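Probable secreted solute-binding lipoprotein (Streptomyces coelicolor, PDB 3I3V) probably binds a solute outside the cell membrane and delivers it to a membrane transporter. Local coordinates at residues R100-A105 and R283-I288; P120-N125 and S323-A328; V315-V320 and T331-T336. One frame throughout, in Å; residues are numbered along the deposited sequence.

Interaction 1: residues R100-A105 and R283-I288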
loop_
_atom_site.group_PDB
_atom_site.type_symbol
_atom_site.label_atom_id
_atom_site.label_comp_id
_atom_site.label_asym_id
_atom_site.label_seq_id
_atom_site.Cartn_x
_atom_site.Cartn_y
_atom_site.Cartn_z
ATOM N N ARG C 100 -30.589 -19.154 -11.352
ATOM C CA ARG C 100 -31.564 -19.023 -10.279
ATOM C C ARG C 100 -32.683 -19.995 -10.667
ATOM O O ARG C 100 -33.556 -20.306 -9.861
ATOM C CB ARG C 100 -32.127 -17.598 -10.220
ATOM C CG ARG C 100 -31.241 -16.586 -9.528
ATOM C CD ARG C 100 -31.217 -16.820 -8.025
ATOM N NE ARG C 100 -32.510 -16.532 -7.412
ATOM C CZ ARG C 100 -33.196 -17.389 -6.657
ATOM N NH1 ARG C 100 -32.719 -18.603 -6.413
ATOM N NH2 ARG C 100 -34.365 -17.032 -6.149
ATOM N N VAL C 101 -32.622 -20.471 -11.911
ATOM C CA VAL C 101 -33.609 -21.390 -12.479
ATOM C C VAL C 101 -33.157 -22.854 -12.491
ATOM O O VAL C 101 -32.022 -23.159 -12.856
ATOM C CB VAL C 101 -33.931 -20.998 -13.943
ATOM C CG1 VAL C 101 -35.072 -21.847 -14.471
ATOM C CG2 VAL C 101 -34.253 -19.511 -14.038
ATOM N N LEU C 102 -34.042 -23.762 -12.100
ATOM C CA LEU C 102 -33.715 -25.183 -12.103
ATOM C C LEU C 102 -33.366 -25.575 -13.541
ATOM O O LEU C 102 -34.136 -25.306 -14.458
ATOM C CB LEU C 102 -34.922 -25.987 -11.611
ATOM C CG LEU C 102 -35.001 -26.444 -10.149
ATOM C CD1 LEU C 102 -34.071 -25.644 -9.272
ATOM C CD2 LEU C 102 -36.436 -26.328 -9.681
ATOM N N PRO C 103 -32.205 -26.220 -13.762
ATOM C CA PRO C 103 -31.798 -26.621 -15.114
ATOM C C PRO C 103 -32.910 -27.231 -15.963
ATOM O O PRO C 103 -33.101 -26.842 -17.115
ATOM C CB PRO C 103 -30.659 -27.598 -14.849
ATOM C CG PRO C 103 -30.018 -27.012 -13.643
ATOM C CD PRO C 103 -31.222 -26.697 -12.772
ATOM N N ALA C 104 -33.644 -28.185 -15.399
ATOM C CA ALA C 104 -34.739 -28.818 -16.124
ATOM C C ALA C 104 -35.833 -27.798 -16.461
ATOM O O ALA C 104 -36.437 -27.846 -17.534
ATOM C CB ALA C 104 -35.322 -29.959 -15.297
ATOM N N ALA C 105 -36.091 -26.876 -15.544
ATOM C CA ALA C 105 -37.106 -25.861 -15.783
ATOM C C ALA C 105 -36.719 -24.969 -16.956
ATOM O O ALA C 105 -37.538 -24.686 -17.827
ATOM C CB ALA C 105 -37.301 -25.016 -14.542
ATOM N N ARG C 283 -43.205 -34.303 -12.412
ATOM C CA ARG C 283 -42.749 -32.950 -12.140
ATOM C C ARG C 283 -42.838 -32.165 -13.443
ATOM O O ARG C 283 -42.358 -32.618 -14.485
ATOM C CB ARG C 283 -41.309 -32.928 -11.607
ATOM C CG ARG C 283 -41.163 -33.446 -10.173
ATOM C CD ARG C 283 -39.743 -33.268 -9.624
ATOM N NE ARG C 283 -39.429 -31.886 -9.242
ATOM C CZ ARG C 283 -38.208 -31.456 -8.913
ATOM N NH1 ARG C 283 -37.179 -32.294 -8.920
ATOM N NH2 ARG C 283 -38.011 -30.184 -8.574
ATOM N N ALA C 284 -43.483 -31.003 -13.381
ATOM C CA ALA C 284 -43.640 -30.121 -14.532
ATOM C C ALA C 284 -43.174 -28.743 -14.062
ATOM O O ALA C 284 -43.430 -28.353 -12.919
ATOM C CB ALA C 284 -45.104 -30.076 -14.970
ATOM N N TYR C 285 -42.485 -28.013 -14.934
ATOM C CA TYR C 285 -41.971 -26.700 -14.579
ATOM C C TYR C 285 -42.556 -25.618 -15.467
ATOM O O TYR C 285 -42.021 -24.510 -15.530
ATOM C CB TYR C 285 -40.452 -26.688 -14.725
ATOM C CG TYR C 285 -39.748 -27.762 -13.928
ATOM C CD1 TYR C 285 -39.596 -27.647 -12.544
ATOM C CD2 TYR C 285 -39.266 -28.911 -14.549
ATOM C CE1 TYR C 285 -38.984 -28.653 -11.796
ATOM C CE2 TYR C 285 -38.652 -29.922 -13.813
ATOM C CZ TYR C 285 -38.519 -29.787 -12.435
ATOM O OH TYR C 285 -37.958 -30.808 -11.702
ATOM N N THR C 286 -43.655 -25.923 -16.152
ATOM C CA THR C 286 -44.235 -24.940 -17.050
ATOM C C THR C 286 -45.589 -24.371 -16.682
ATOM O O THR C 286 -46.415 -24.093 -17.551
ATOM C CB THR C 286 -44.274 -25.459 -18.507
ATOM O OG1 THR C 286 -44.885 -26.756 -18.551
ATOM C CG2 THR C 286 -42.859 -25.520 -19.076
ATOM N N LEU C 287 -45.814 -24.210 -15.384
ATOM C CA LEU C 287 -47.033 -23.581 -14.900
ATOM C C LEU C 287 -46.687 -22.091 -15.018
ATOM O O LEU C 287 -45.590 -21.747 -15.482
ATOM C CB LEU C 287 -47.313 -23.973 -13.449
ATOM C CG LEU C 287 -48.087 -25.291 -13.301
ATOM C CD1 LEU C 287 -47.282 -26.431 -13.896
ATOM C CD2 LEU C 287 -48.393 -25.552 -11.832
ATOM N N ILE C 288 -47.596 -21.213 -14.610
ATOM C CA ILE C 288 -47.381 -19.770 -14.720
ATOM C C ILE C 288 -45.927 -19.267 -14.771
ATOM O O ILE C 288 -45.125 -19.524 -13.878
ATOM C CB ILE C 288 -48.137 -19.035 -13.605
ATOM C CG1 ILE C 288 -49.641 -19.243 -13.805
ATOM C CG2 ILE C 288 -47.784 -17.549 -13.614
ATOM C CD1 ILE C 288 -50.510 -18.452 -12.855
#

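Interaction 2: residues P120-N125 and S323-A328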
loop_
_atom_site.group_PDB
_atom_site.type_symbol
_atom_site.label_atom_id
_atom_site.label_comp_id
_atom_site.label_asym_id
_atom_site.label_seq_id
_atom_site.Cartn_x
_atom_site.Cartn_y
_atom_site.Cartn_z
ATOM N N PRO C 120 -39.231 -18.801 -16.014
ATOM C CA PRO C 120 -39.963 -19.820 -15.262
ATOM C C PRO C 120 -40.250 -19.317 -13.848
ATOM O O PRO C 120 -39.533 -18.464 -13.323
ATOM C CB PRO C 120 -39.004 -21.012 -15.269
ATOM C CG PRO C 120 -38.199 -20.799 -16.521
ATOM C CD PRO C 120 -37.925 -19.316 -16.444
ATOM N N TYR C 121 -41.310 -19.830 -13.235
ATOM C CA TYR C 121 -41.643 -19.410 -11.882
ATOM C C TYR C 121 -42.388 -20.492 -11.122
ATOM O O TYR C 121 -41.878 -20.991 -10.127
ATOM C CB TYR C 121 -42.453 -18.111 -11.918
ATOM C CG TYR C 121 -42.286 -17.274 -10.669
ATOM C CD1 TYR C 121 -41.019 -16.940 -10.200
ATOM C CD2 TYR C 121 -43.391 -16.814 -9.962
ATOM C CE1 TYR C 121 -40.855 -16.170 -9.061
ATOM C CE2 TYR C 121 -43.240 -16.042 -8.818
ATOM C CZ TYR C 121 -41.966 -15.723 -8.372
ATOM O OH TYR C 121 -41.803 -14.970 -7.232
ATOM N N PHE C 122 -43.579 -20.866 -11.582
ATOM C CA PHE C 122 -44.351 -21.905 -10.901
ATOM C C PHE C 122 -44.075 -23.313 -11.419
ATOM O O PHE C 122 -43.789 -23.519 -12.605
ATOM C CB PHE C 122 -45.850 -21.598 -10.996
ATOM C CG PHE C 122 -46.323 -20.578 -9.998
ATOM C CD1 PHE C 122 -45.412 -19.815 -9.280
ATOM C CD2 PHE C 122 -47.684 -20.377 -9.776
ATOM C CE1 PHE C 122 -45.841 -18.870 -8.362
ATOM C CE2 PHE C 122 -48.122 -19.431 -8.856
ATOM C CZ PHE C 122 -47.189 -18.673 -8.144
ATOM N N ALA C 123 -44.166 -24.284 -10.521
ATOM C CA ALA C 123 -43.922 -25.672 -10.884
ATOM C C ALA C 123 -44.881 -26.593 -10.147
ATOM O O ALA C 123 -45.710 -26.139 -9.358
ATOM C CB ALA C 123 -42.484 -26.057 -10.555
ATOM N N THR C 124 -44.770 -27.888 -10.416
ATOM C CA THR C 124 -45.615 -28.854 -9.741
ATOM C C THR C 124 -44.837 -30.100 -9.390
ATOM O O THR C 124 -44.032 -30.589 -10.188
ATOM C CB THR C 124 -46.803 -29.312 -10.600
ATOM O OG1 THR C 124 -47.560 -28.179 -11.034
ATOM C CG2 THR C 124 -47.695 -30.240 -9.787
ATOM N N ASN C 125 -45.065 -30.576 -8.170
ATOM C CA ASN C 125 -44.476 -31.807 -7.679
ATOM C C ASN C 125 -45.731 -32.660 -7.605
ATOM O O ASN C 125 -46.726 -32.246 -7.012
ATOM C CB ASN C 125 -43.872 -31.631 -6.292
ATOM C CG ASN C 125 -42.370 -31.815 -6.293
ATOM O OD1 ASN C 125 -41.613 -30.861 -6.475
ATOM N ND2 ASN C 125 -41.928 -33.056 -6.106
ATOM N N SER C 323 -47.724 -19.884 0.599
ATOM C CA SER C 323 -48.700 -20.415 -0.340
ATOM C C SER C 323 -48.562 -21.915 -0.593
ATOM O O SER C 323 -49.480 -22.542 -1.121
ATOM C CB SER C 323 -48.604 -19.664 -1.667
ATOM O OG SER C 323 -49.690 -19.994 -2.513
ATOM N N GLY C 324 -47.420 -22.488 -0.218
ATOM C CA GLY C 324 -47.197 -23.910 -0.433
ATOM C C GLY C 324 -47.053 -24.258 -1.906
ATOM O O GLY C 324 -47.528 -25.303 -2.365
ATOM N N ARG C 325 -46.385 -23.378 -2.646
ATOM C CA ARG C 325 -46.172 -23.554 -4.076
ATOM C C ARG C 325 -44.841 -24.215 -4.373
ATOM O O ARG C 325 -43.829 -23.919 -3.723
ATOM C CB ARG C 325 -46.160 -22.196 -4.780
ATOM C CG ARG C 325 -47.442 -21.414 -4.721
ATOM C CD ARG C 325 -48.283 -21.617 -5.962
ATOM N NE ARG C 325 -48.998 -22.886 -5.976
ATOM C CZ ARG C 325 -49.787 -23.317 -4.994
ATOM N NH1 ARG C 325 -49.955 -22.586 -3.900
ATOM N NH2 ARG C 325 -50.441 -24.466 -5.124
ATOM N N ASP C 326 -44.838 -25.106 -5.355
ATOM C CA ASP C 326 -43.593 -25.723 -5.775
ATOM C C ASP C 326 -43.102 -24.689 -6.790
ATOM O O ASP C 326 -43.912 -24.099 -7.516
ATOM C CB ASP C 326 -43.846 -27.066 -6.452
ATOM C CG ASP C 326 -44.471 -28.085 -5.513
ATOM O OD1 ASP C 326 -43.923 -28.285 -4.401
ATOM O OD2 ASP C 326 -45.498 -28.684 -5.896
HETATM N N MSE C 327 -41.793 -24.462 -6.837
HETATM C CA MSE C 327 -41.234 -23.451 -7.734
HETATM C C MSE C 327 -40.288 -23.998 -8.788
HETATM O O MSE C 327 -39.726 -25.078 -8.629
HETATM C CB MSE C 327 -40.484 -22.390 -6.917
HETATM C CG MSE C 327 -41.307 -21.732 -5.823
HETATM SE SE MSE C 327 -42.777 -20.708 -6.520
HETATM C CE MSE C 327 -41.805 -19.108 -6.987
ATOM N N ALA C 328 -40.115 -23.230 -9.861
ATOM C CA ALA C 328 -39.213 -23.601 -10.943
ATOM C C ALA C 328 -37.826 -23.016 -10.695
ATOM O O ALA C 328 -36.929 -23.205 -11.508
ATOM C CB ALA C 328 -39.749 -23.104 -12.269
HETATM O O HOH W 1 -40.860 -28.359 -5.450
#

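Interaction 3: residues V315-V320 and T331-T336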
loop_
_atom_site.group_PDB
_atom_site.type_symbol
_atom_site.label_atom_id
_atom_site.label_comp_id
_atom_site.label_asym_id
_atom_site.label_seq_id
_atom_site.Cartn_x
_atom_site.Cartn_y
_atom_site.Cartn_z
ATOM N N VAL C 315 -38.711 -13.422 -1.729
ATOM C CA VAL C 315 -40.018 -13.385 -2.370
ATOM C C VAL C 315 -40.402 -14.800 -2.784
ATOM O O VAL C 315 -41.548 -15.212 -2.652
ATOM C CB VAL C 315 -40.000 -12.476 -3.616
ATOM C CG1 VAL C 315 -41.369 -12.450 -4.247
ATOM C CG2 VAL C 315 -39.569 -11.066 -3.229
ATOM N N VAL C 316 -39.421 -15.537 -3.289
ATOM C CA VAL C 316 -39.636 -16.908 -3.707
ATOM C C VAL C 316 -40.064 -17.752 -2.508
ATOM O O VAL C 316 -41.032 -18.505 -2.586
ATOM C CB VAL C 316 -38.351 -17.484 -4.309
ATOM C CG1 VAL C 316 -38.520 -18.954 -4.586
ATOM C CG2 VAL C 316 -38.004 -16.724 -5.582
ATOM N N ALA C 317 -39.343 -17.603 -1.398
ATOM C CA ALA C 317 -39.620 -18.340 -0.166
ATOM C C ALA C 317 -41.034 -18.101 0.373
ATOM O O ALA C 317 -41.609 -18.972 1.010
ATOM C CB ALA C 317 -38.578 -17.978 0.898
ATOM N N ARG C 318 -41.595 -16.921 0.136
ATOM C CA ARG C 318 -42.956 -16.650 0.596
ATOM C C ARG C 318 -43.941 -17.514 -0.192
ATOM O O ARG C 318 -44.882 -18.075 0.377
ATOM C CB ARG C 318 -43.325 -15.170 0.426
ATOM C CG ARG C 318 -42.689 -14.236 1.450
ATOM C CD ARG C 318 -43.346 -12.854 1.430
ATOM N NE ARG C 318 -43.456 -12.272 2.769
ATOM C CZ ARG C 318 -42.442 -11.757 3.467
ATOM N NH1 ARG C 318 -41.211 -11.734 2.961
ATOM N NH2 ARG C 318 -42.662 -11.268 4.684
ATOM N N PHE C 319 -43.735 -17.613 -1.505
ATOM C CA PHE C 319 -44.616 -18.431 -2.325
ATOM C C PHE C 319 -44.584 -19.858 -1.811
ATOM O O PHE C 319 -45.619 -20.507 -1.697
ATOM C CB PHE C 319 -44.200 -18.381 -3.799
ATOM C CG PHE C 319 -44.753 -17.195 -4.526
ATOM C CD1 PHE C 319 -46.102 -17.157 -4.885
ATOM C CD2 PHE C 319 -43.954 -16.081 -4.782
ATOM C CE1 PHE C 319 -46.645 -16.030 -5.482
ATOM C CE2 PHE C 319 -44.489 -14.945 -5.379
ATOM C CZ PHE C 319 -45.836 -14.914 -5.728
ATOM N N VAL C 320 -43.387 -20.324 -1.483
ATOM C CA VAL C 320 -43.181 -21.671 -0.959
ATOM C C VAL C 320 -43.796 -21.858 0.435
ATOM O O VAL C 320 -44.613 -22.744 0.648
ATOM C CB VAL C 320 -41.677 -21.978 -0.861
ATOM C CG1 VAL C 320 -41.458 -23.319 -0.178
ATOM C CG2 VAL C 320 -41.059 -21.976 -2.252
ATOM N N THR C 331 -34.433 -22.830 -4.386
ATOM C CA THR C 331 -34.796 -22.295 -3.071
ATOM C C THR C 331 -34.259 -23.251 -2.013
ATOM O O THR C 331 -33.845 -24.375 -2.322
ATOM C CB THR C 331 -36.314 -22.255 -2.801
ATOM O OG1 THR C 331 -37.040 -22.256 -4.027
ATOM C CG2 THR C 331 -36.668 -21.018 -2.010
ATOM N N ASP C 332 -34.290 -22.798 -0.765
ATOM C CA ASP C 332 -33.859 -23.599 0.369
ATOM C C ASP C 332 -35.104 -23.722 1.241
ATOM O O ASP C 332 -35.145 -24.508 2.188
ATOM C CB ASP C 332 -32.729 -22.896 1.135
ATOM C CG ASP C 332 -31.379 -23.010 0.433
ATOM O OD1 ASP C 332 -30.486 -22.178 0.718
ATOM O OD2 ASP C 332 -31.199 -23.937 -0.392
ATOM N N ALA C 333 -36.122 -22.940 0.882
ATOM C CA ALA C 333 -37.395 -22.922 1.588
ATOM C C ALA C 333 -38.154 -24.222 1.355
ATOM O O ALA C 333 -37.982 -24.883 0.327
ATOM C CB ALA C 333 -38.239 -21.742 1.117
ATOM N N VAL C 334 -39.003 -24.567 2.314
ATOM C CA VAL C 334 -39.798 -25.774 2.245
ATOM C C VAL C 334 -41.199 -25.467 2.739
ATOM O O VAL C 334 -41.370 -24.760 3.729
ATOM C CB VAL C 334 -39.196 -26.879 3.124
ATOM C CG1 VAL C 334 -40.117 -28.099 3.128
ATOM C CG2 VAL C 334 -37.800 -27.248 2.617
ATOM N N SER C 335 -42.200 -25.988 2.045
ATOM C CA SER C 335 -43.581 -25.753 2.435
ATOM C C SER C 335 -43.913 -26.502 3.729
ATOM O O SER C 335 -44.619 -27.508 3.727
ATOM C CB SER C 335 -44.531 -26.185 1.309
ATOM O OG SER C 335 -44.393 -25.347 0.174
ATOM N N THR C 336 -43.381 -25.990 4.831
ATOM C CA THR C 336 -43.580 -26.551 6.163
ATOM C C THR C 336 -45.027 -26.517 6.663
ATOM O O THR C 336 -45.499 -27.485 7.257
ATOM C CB THR C 336 -42.681 -25.807 7.170
ATOM O OG1 THR C 336 -41.358 -26.350 7.111
ATOM C CG2 THR C 336 -43.222 -25.927 8.575
#

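Interaction 1: residues R100-A105 and R283-I288
Apolar contacts carry the meeting of Arg100-Ala105 with Arg283-Ile288, and nearly all of them fall on Tyr285. Ala105 lies against the root of the ring: its CB is 3.6 Å from Tyr285 CB, and its backbone N sits over one face of the ring. Ala104 touches further out, CB to Tyr285 CE2 at 3.6 Å. Leu102 crosses the tyrosine at about a right angle and brings CD2 to within 4.0 Å of Tyr285 CE1. Methyl side chains suit both helical places, since they let the backbone of the first turn come close to the ring.

Leu102 is the N-cap of helix 103-108, so the ring packs on the first turn of that helix from the segment that continues strand 280-284. This joining of a helix start to a sheet strand is consistent with the two-lobed alpha/beta fold of the periplasmic-binding-protein clan, to which the family belongs.

The polar atoms of Tyr285 are satisfied outside the two segments: Tyr285 OH is hydrogen-bonded to Gln353 OE1, and Tyr285 O accepts from Trp109 NE1. Arg283 adds a looser touch, NH2 to Leu102 CD2 at 4.3 Å.

Interaction 2: residues P120-N125 and S323-A328
Met327, present as selenomethionine, fills the apolar centre. Its chain bends at chi2 (-65°) and chi3 (-81°), which folds the terminal methyl over Tyr121: CE stands 3.6 Å from the centroid of the Tyr121 ring, almost on the ring normal, a CH-pi contact within a Met-aromatic pair. SE turns its flank to the second ring, 3.9 Å from Phe122 CD1. A flexible, polarisable side chain suits a place shared by two aromatics. Phe122 also receives Arg325, whose CD lies over one face, offset toward the rim, at 3.6 Å from Phe122 CE2. Toward the other end, the small Ala328 lets its CB settle 3.7 Å from Pro120 CB.

Around this centre the backbones pair antiparallel, Phe122 opposite Met327 as a non-hydrogen-bonded pair. Ala328 N gives a nearly straight bond to Tyr121 O (2.9 Å, 168°), while Ala123 N donates to Asp326 O.

At the polar edge Asn125 N reaches Asp326 OD2 at 3.0 Å, from above the carboxylate plane. A water donates to both Asn125 OD1 and Asp326 OD1. Ser249 and Gln345 also bond this buried carboxylate, and such donors would probably favour its ionised form.

Strand 122-131 thus takes the short, weakly bonded strand 326-327 as a neighbour in the mixed sheet, while Phe319 of helix 313-323 meets both aromatic rings edge-to-face.

Interaction 3: residues V315-V320 and T331-T336
A helix and the chain that follows it and covers its side make up this contact: helix 313-323 leads through the short strand 326-327 into the irregular segment Thr331-Thr336, which runs alongside the helix in the same general direction before helix 339-345. Val316, Ala317 and Val320 lie on one face of the helix, and the loop lays small side chains against it.

Val320 does most of the work. With CG1 anti to the backbone N (chi1 174°), that methyl points into the loop, 3.8 Å from Ala333 CB and 3.6 Å from Ser335 N. The beta-branched valine thereby offers one methyl to the loop, while CG2 packs on Met327. Ala333 CB also meets Ala317 CB at 3.8 Å, and the absence of longer side chains on both lets the backbones come close. Thr331 crosses Val316 obliquely: Val316 CG1 is 3.7 Å from Thr331 OG1 and 3.8 Å from Thr331 CG2, so the branched threonine presents both arms to one methyl, its OG1 also making a weak hydrogen bond to Leu329 O.

The polar tie is Ser335 OG to Val320 O, 2.7 Å, with the hydroxyl donating from above the carbonyl plane. Ser335 centres an inverse gamma turn, and its N donates to Gln345 OE1. An alanine here would remove the hydroxyl and would probably leave Val320 O without this donor, loosening the loop from the helix.

Chemically, then, small apolar groups set how closely loop and helix approach, while the one hydrogen bond between the two segments, to a main-chain carbonyl near the helix C-terminus, probably sets the loop's position along it.

In the fold
Interactions 1 and 2 have centres about 8 Å apart, near the spatial centre of the chain, and strands 280-284 and 122-131, which they reach, are neighbours in one mixed sheet. They are joined by probable hydrogen bonds from Thr124 N to Ala284 O and from Leu102 N to Ala328 O. Interaction 3 lies further out, its centre about 9 Å from that of interaction 2 and 15 Å from that of interaction 1. Arg325 N probably bonds to Phe319 O of helix 313-323. Along the sequence, interactions 1 and 2 alternate segments, as do 2 and 3, whereas 1 closes before 3 opens, so segments nearly 200 residues apart meet around one sheet, with helix 313-323 and its loop outside.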